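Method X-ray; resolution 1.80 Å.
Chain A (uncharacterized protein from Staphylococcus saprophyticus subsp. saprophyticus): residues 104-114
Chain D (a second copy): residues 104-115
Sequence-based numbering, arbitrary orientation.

Chain A, residues 104-114: QLLGQKEGWVY
Chain D (104-115) QLLGQKEGWVYM

Two copies of the same helix pack side by side, running in the same general sense with 40° between their N-to-C directions (signed crossing angle -40°) and 9.1 Å between their axes at closest approach. Both are regular α-helices throughout, with phi/psi near -63/-44 and i-to-i+4 backbone hydrogen bonds, and both continue beyond the stretches. The register is nearly symmetric: the CA atoms of A:Leu106 and D:Leu106 lie 6.2 Å apart, those of A:Glu110 and D:Val113 6.2 Å, and those of A:Val113 and D:Glu110 6.3 Å. The contact buries 615 Å² in all.

A:Gln104, modelled only to CB, is out of reach. A:Leu105 (m, t) points its CA-to-CB bond toward chain D, and its CB lies 4.2 Å from D:Leu106 CD2. A:Leu106 starts sideways, but its end comes nearer: CD1 lies 4.1 Å from D:Leu106 CD2 and 3.7 Å from D:Lys109 CB. Branched, apolar leucine suits this place, since its methyl CD1 fills space beside the backbone of D:Leu105, 3.8 Å from D:Leu105 O, and needs no polar partner there. The two leucines differ in conformation: A:Leu106 has chi1 -125°, between wells, and chi2 39°, whereas D:Leu106 is m, t.

A:Gly107 has no side chain and A:Gln108 (m, m) points away, so the next contact comes from A:Lys109, toward the partner. Its CB packs 3.7 Å from D:Leu106 CD2; the chain then runs t, p, t, t, carrying NZ to within 3.4 Å of D:Glu110 OE2. Lysine thus joins an aliphatic stem to a charged tip. The resulting salt bridge includes a weak hydrogen bond, and NZ also bonds elsewhere in the structure.

A:Glu110 completes the reciprocal pair. Directed sideways and extended (t, t, chi3 68°), it brings OE2 to 3.4 Å from D:Lys109 NZ, again a salt bridge with a weak hydrogen bond donated by lysine. Its methylene CG also packs 3.8 Å from D:Val113 CG2, so the carboxylate reaches the lysine while the stem covers an apolar neighbour.

A:Gly111 makes no contact, and A:Trp112 (m, chi2 103°) leads its indole away from the partner. A:Val113 (t) points toward chain D, its CG1 3.7 Å from D:Val113 CG1 and its CG2 3.8 Å from D:Glu110 CG. Compact valine fits here because its short branches fill the gap between close backbones. At A:Tyr114 (t, chi2 65°), directed sideways, CB adds an apolar contact 4.2 Å from D:Val113 CG1, while OH is hydrogen-bonded elsewhere in the structure.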

# COMPACT_ATOMS: atom_id res chain seq x y z
N GLN A 104 10.22 -12.20 5.38
CA GLN A 104 10.32 -11.11 6.35
C GLN A 104 10.46 -9.78 5.61
O GLN A 104 9.83 -8.79 5.99
CB GLN A 104 11.51 -11.33 7.28
N LEU A 105 11.29 -9.74 4.57
CA LEU A 105 11.48 -8.52 3.79
C LEU A 105 10.17 -8.13 3.10
O LEU A 105 9.80 -6.94 3.07
CB LEU A 105 12.58 -8.72 2.73
CG LEU A 105 14.03 -8.71 3.25
CD1 LEU A 105 14.94 -9.40 2.26
CD2 LEU A 105 14.46 -7.26 3.48
N LEU A 106 9.49 -9.11 2.54
CA LEU A 106 8.24 -8.88 1.82
C LEU A 106 7.14 -8.42 2.78
O LEU A 106 6.32 -7.57 2.43
CB LEU A 106 7.83 -10.15 1.08
CG LEU A 106 7.58 -10.09 -0.43
CD1 LEU A 106 8.57 -9.18 -1.11
CD2 LEU A 106 7.66 -11.49 -1.01
N GLY A 107 7.13 -9.00 3.97
CA GLY A 107 6.14 -8.63 4.97
C GLY A 107 6.35 -7.22 5.49
O GLY A 107 5.38 -6.47 5.70
N GLN A 108 7.60 -6.85 5.72
CA GLN A 108 7.87 -5.49 6.19
C GLN A 108 7.62 -4.47 5.08
O GLN A 108 7.14 -3.37 5.35
CB GLN A 108 9.31 -5.37 6.70
CG GLN A 108 9.49 -6.03 8.05
CD GLN A 108 8.48 -5.52 9.06
OE1 GLN A 108 8.57 -4.38 9.52
NE2 GLN A 108 7.51 -6.37 9.40
N LYS A 109 7.96 -4.83 3.85
CA LYS A 109 7.74 -3.93 2.72
C LYS A 109 6.25 -3.62 2.62
O LYS A 109 5.83 -2.46 2.45
CB LYS A 109 8.22 -4.58 1.43
CG LYS A 109 7.98 -3.72 0.21
CD LYS A 109 8.81 -2.45 0.27
CE LYS A 109 8.68 -1.67 -1.03
NZ LYS A 109 9.64 -0.51 -1.00
N GLU A 110 5.45 -4.67 2.72
CA GLU A 110 4.00 -4.56 2.69
C GLU A 110 3.55 -3.59 3.77
O GLU A 110 2.71 -2.73 3.53
CB GLU A 110 3.37 -5.92 2.96
CG GLU A 110 1.86 -5.90 3.01
CD GLU A 110 1.30 -7.29 3.21
OE1 GLU A 110 1.49 -7.87 4.30
OE2 GLU A 110 0.69 -7.81 2.27
N GLY A 111 4.11 -3.76 4.96
CA GLY A 111 3.77 -2.90 6.08
C GLY A 111 4.02 -1.43 5.78
O GLY A 111 3.14 -0.61 6.01
N TRP A 112 5.20 -1.09 5.26
CA TRP A 112 5.51 0.31 4.98
C TRP A 112 4.65 0.87 3.87
O TRP A 112 4.16 2.00 3.98
CB TRP A 112 6.99 0.51 4.61
CG TRP A 112 7.88 0.26 5.78
CD1 TRP A 112 8.64 -0.85 6.01
CD2 TRP A 112 8.02 1.09 6.93
NE1 TRP A 112 9.25 -0.77 7.25
CE2 TRP A 112 8.88 0.42 7.84
CE3 TRP A 112 7.51 2.35 7.30
CZ2 TRP A 112 9.23 0.95 9.09
CZ3 TRP A 112 7.86 2.88 8.55
CH2 TRP A 112 8.71 2.18 9.43
N VAL A 113 4.45 0.09 2.81
CA VAL A 113 3.64 0.58 1.69
C VAL A 113 2.20 0.86 2.12
O VAL A 113 1.61 1.89 1.75
CB VAL A 113 3.66 -0.42 0.52
CG1 VAL A 113 2.70 0.05 -0.58
CG2 VAL A 113 5.07 -0.53 -0.04
N TYR A 114 1.64 -0.06 2.89
CA TYR A 114 0.27 0.10 3.38
C TYR A 114 0.15 1.31 4.31
O TYR A 114 -0.77 2.12 4.17
CB TYR A 114 -0.20 -1.15 4.13
CG TYR A 114 -1.64 -1.04 4.58
CD1 TYR A 114 -2.67 -0.96 3.65
CD2 TYR A 114 -1.97 -1.01 5.93
CE1 TYR A 114 -4.00 -0.85 4.05
CE2 TYR A 114 -3.29 -0.90 6.36
CZ TYR A 114 -4.31 -0.82 5.40
OH TYR A 114 -5.63 -0.69 5.80
N GLN D 104 13.65 -7.12 -7.30
CA GLN D 104 12.47 -7.29 -8.13
C GLN D 104 11.24 -7.68 -7.32
O GLN D 104 10.14 -7.18 -7.57
CB GLN D 104 12.73 -8.35 -9.21
CG GLN D 104 11.47 -8.83 -9.92
CD GLN D 104 11.77 -9.78 -11.07
OE1 GLN D 104 12.65 -10.65 -10.97
NE2 GLN D 104 11.04 -9.63 -12.17
N LEU D 105 11.44 -8.60 -6.37
CA LEU D 105 10.37 -9.06 -5.48
C LEU D 105 9.78 -7.90 -4.70
O LEU D 105 8.56 -7.74 -4.64
CB LEU D 105 10.90 -10.11 -4.48
CG LEU D 105 11.31 -11.48 -5.01
CD1 LEU D 105 11.78 -12.35 -3.86
CD2 LEU D 105 10.13 -12.14 -5.71
N LEU D 106 10.65 -7.09 -4.09
CA LEU D 106 10.18 -5.97 -3.29
C LEU D 106 9.39 -4.98 -4.12
O LEU D 106 8.37 -4.45 -3.68
CB LEU D 106 11.35 -5.26 -2.60
CG LEU D 106 12.05 -6.04 -1.47
CD1 LEU D 106 13.39 -5.38 -1.12
CD2 LEU D 106 11.15 -6.07 -0.26
N GLY D 107 9.87 -4.72 -5.34
CA GLY D 107 9.20 -3.79 -6.21
C GLY D 107 7.83 -4.27 -6.62
O GLY D 107 6.88 -3.49 -6.66
N GLN D 108 7.70 -5.55 -6.94
CA GLN D 108 6.40 -6.06 -7.34
C GLN D 108 5.45 -6.09 -6.14
O GLN D 108 4.29 -5.73 -6.27
CB GLN D 108 6.54 -7.46 -7.94
CG GLN D 108 7.12 -7.43 -9.35
CD GLN D 108 6.22 -6.71 -10.34
OE1 GLN D 108 5.27 -7.29 -10.87
NE2 GLN D 108 6.50 -5.43 -10.57
N LYS D 109 5.96 -6.51 -5.00
CA LYS D 109 5.15 -6.54 -3.78
C LYS D 109 4.57 -5.13 -3.55
O LYS D 109 3.38 -4.97 -3.25
CB LYS D 109 6.01 -6.95 -2.58
CG LYS D 109 5.21 -7.11 -1.28
CD LYS D 109 4.22 -8.29 -1.37
CE LYS D 109 3.42 -8.41 -0.06
NZ LYS D 109 2.45 -9.54 -0.13
N GLU D 110 5.42 -4.12 -3.68
CA GLU D 110 5.01 -2.74 -3.51
C GLU D 110 3.85 -2.42 -4.46
O GLU D 110 2.85 -1.84 -4.06
CB GLU D 110 6.19 -1.82 -3.81
CG GLU D 110 5.86 -0.35 -3.75
CD GLU D 110 7.08 0.47 -3.99
OE1 GLU D 110 7.63 0.39 -5.11
OE2 GLU D 110 7.51 1.18 -3.07
N GLY D 111 3.99 -2.80 -5.72
CA GLY D 111 2.93 -2.51 -6.68
C GLY D 111 1.59 -3.11 -6.30
O GLY D 111 0.54 -2.45 -6.39
N TRP D 112 1.61 -4.37 -5.88
CA TRP D 112 0.39 -5.08 -5.50
C TRP D 112 -0.22 -4.48 -4.26
O TRP D 112 -1.43 -4.27 -4.21
CB TRP D 112 0.68 -6.56 -5.26
CG TRP D 112 0.93 -7.32 -6.53
CD1 TRP D 112 2.11 -7.89 -6.94
CD2 TRP D 112 -0.01 -7.56 -7.59
NE1 TRP D 112 1.96 -8.46 -8.19
CE2 TRP D 112 0.67 -8.26 -8.61
CE3 TRP D 112 -1.37 -7.23 -7.77
CZ2 TRP D 112 0.04 -8.65 -9.79
CZ3 TRP D 112 -1.99 -7.62 -8.95
CH2 TRP D 112 -1.29 -8.32 -9.95
N VAL D 113 0.61 -4.17 -3.26
CA VAL D 113 0.07 -3.59 -2.03
C VAL D 113 -0.52 -2.22 -2.30
O VAL D 113 -1.59 -1.90 -1.81
CB VAL D 113 1.16 -3.44 -0.95
CG1 VAL D 113 0.55 -2.78 0.30
CG2 VAL D 113 1.73 -4.82 -0.61
N TYR D 114 0.18 -1.40 -3.07
CA TYR D 114 -0.34 -0.08 -3.39
C TYR D 114 -1.67 -0.16 -4.17
O TYR D 114 -2.64 0.50 -3.82
CB TYR D 114 0.69 0.71 -4.21
CG TYR D 114 0.27 2.13 -4.45
CD1 TYR D 114 0.01 3.00 -3.39
CD2 TYR D 114 0.09 2.61 -5.75
CE1 TYR D 114 -0.42 4.31 -3.62
CE2 TYR D 114 -0.35 3.93 -5.99
CZ TYR D 114 -0.59 4.77 -4.92
OH TYR D 114 -1.00 6.07 -5.15
N MSE D 115 -1.71 -0.97 -5.23
CA MSE D 115 -2.95 -1.07 -6.00
C MSE D 115 -4.14 -1.49 -5.12
O MSE D 115 -5.23 -0.92 -5.24
CB MSE D 115 -2.80 -2.07 -7.16
CG MSE D 115 -4.06 -2.24 -8.07
SE MSE D 115 -5.34 -3.42 -7.47
CE MSE D 115 -4.55 -4.92 -7.85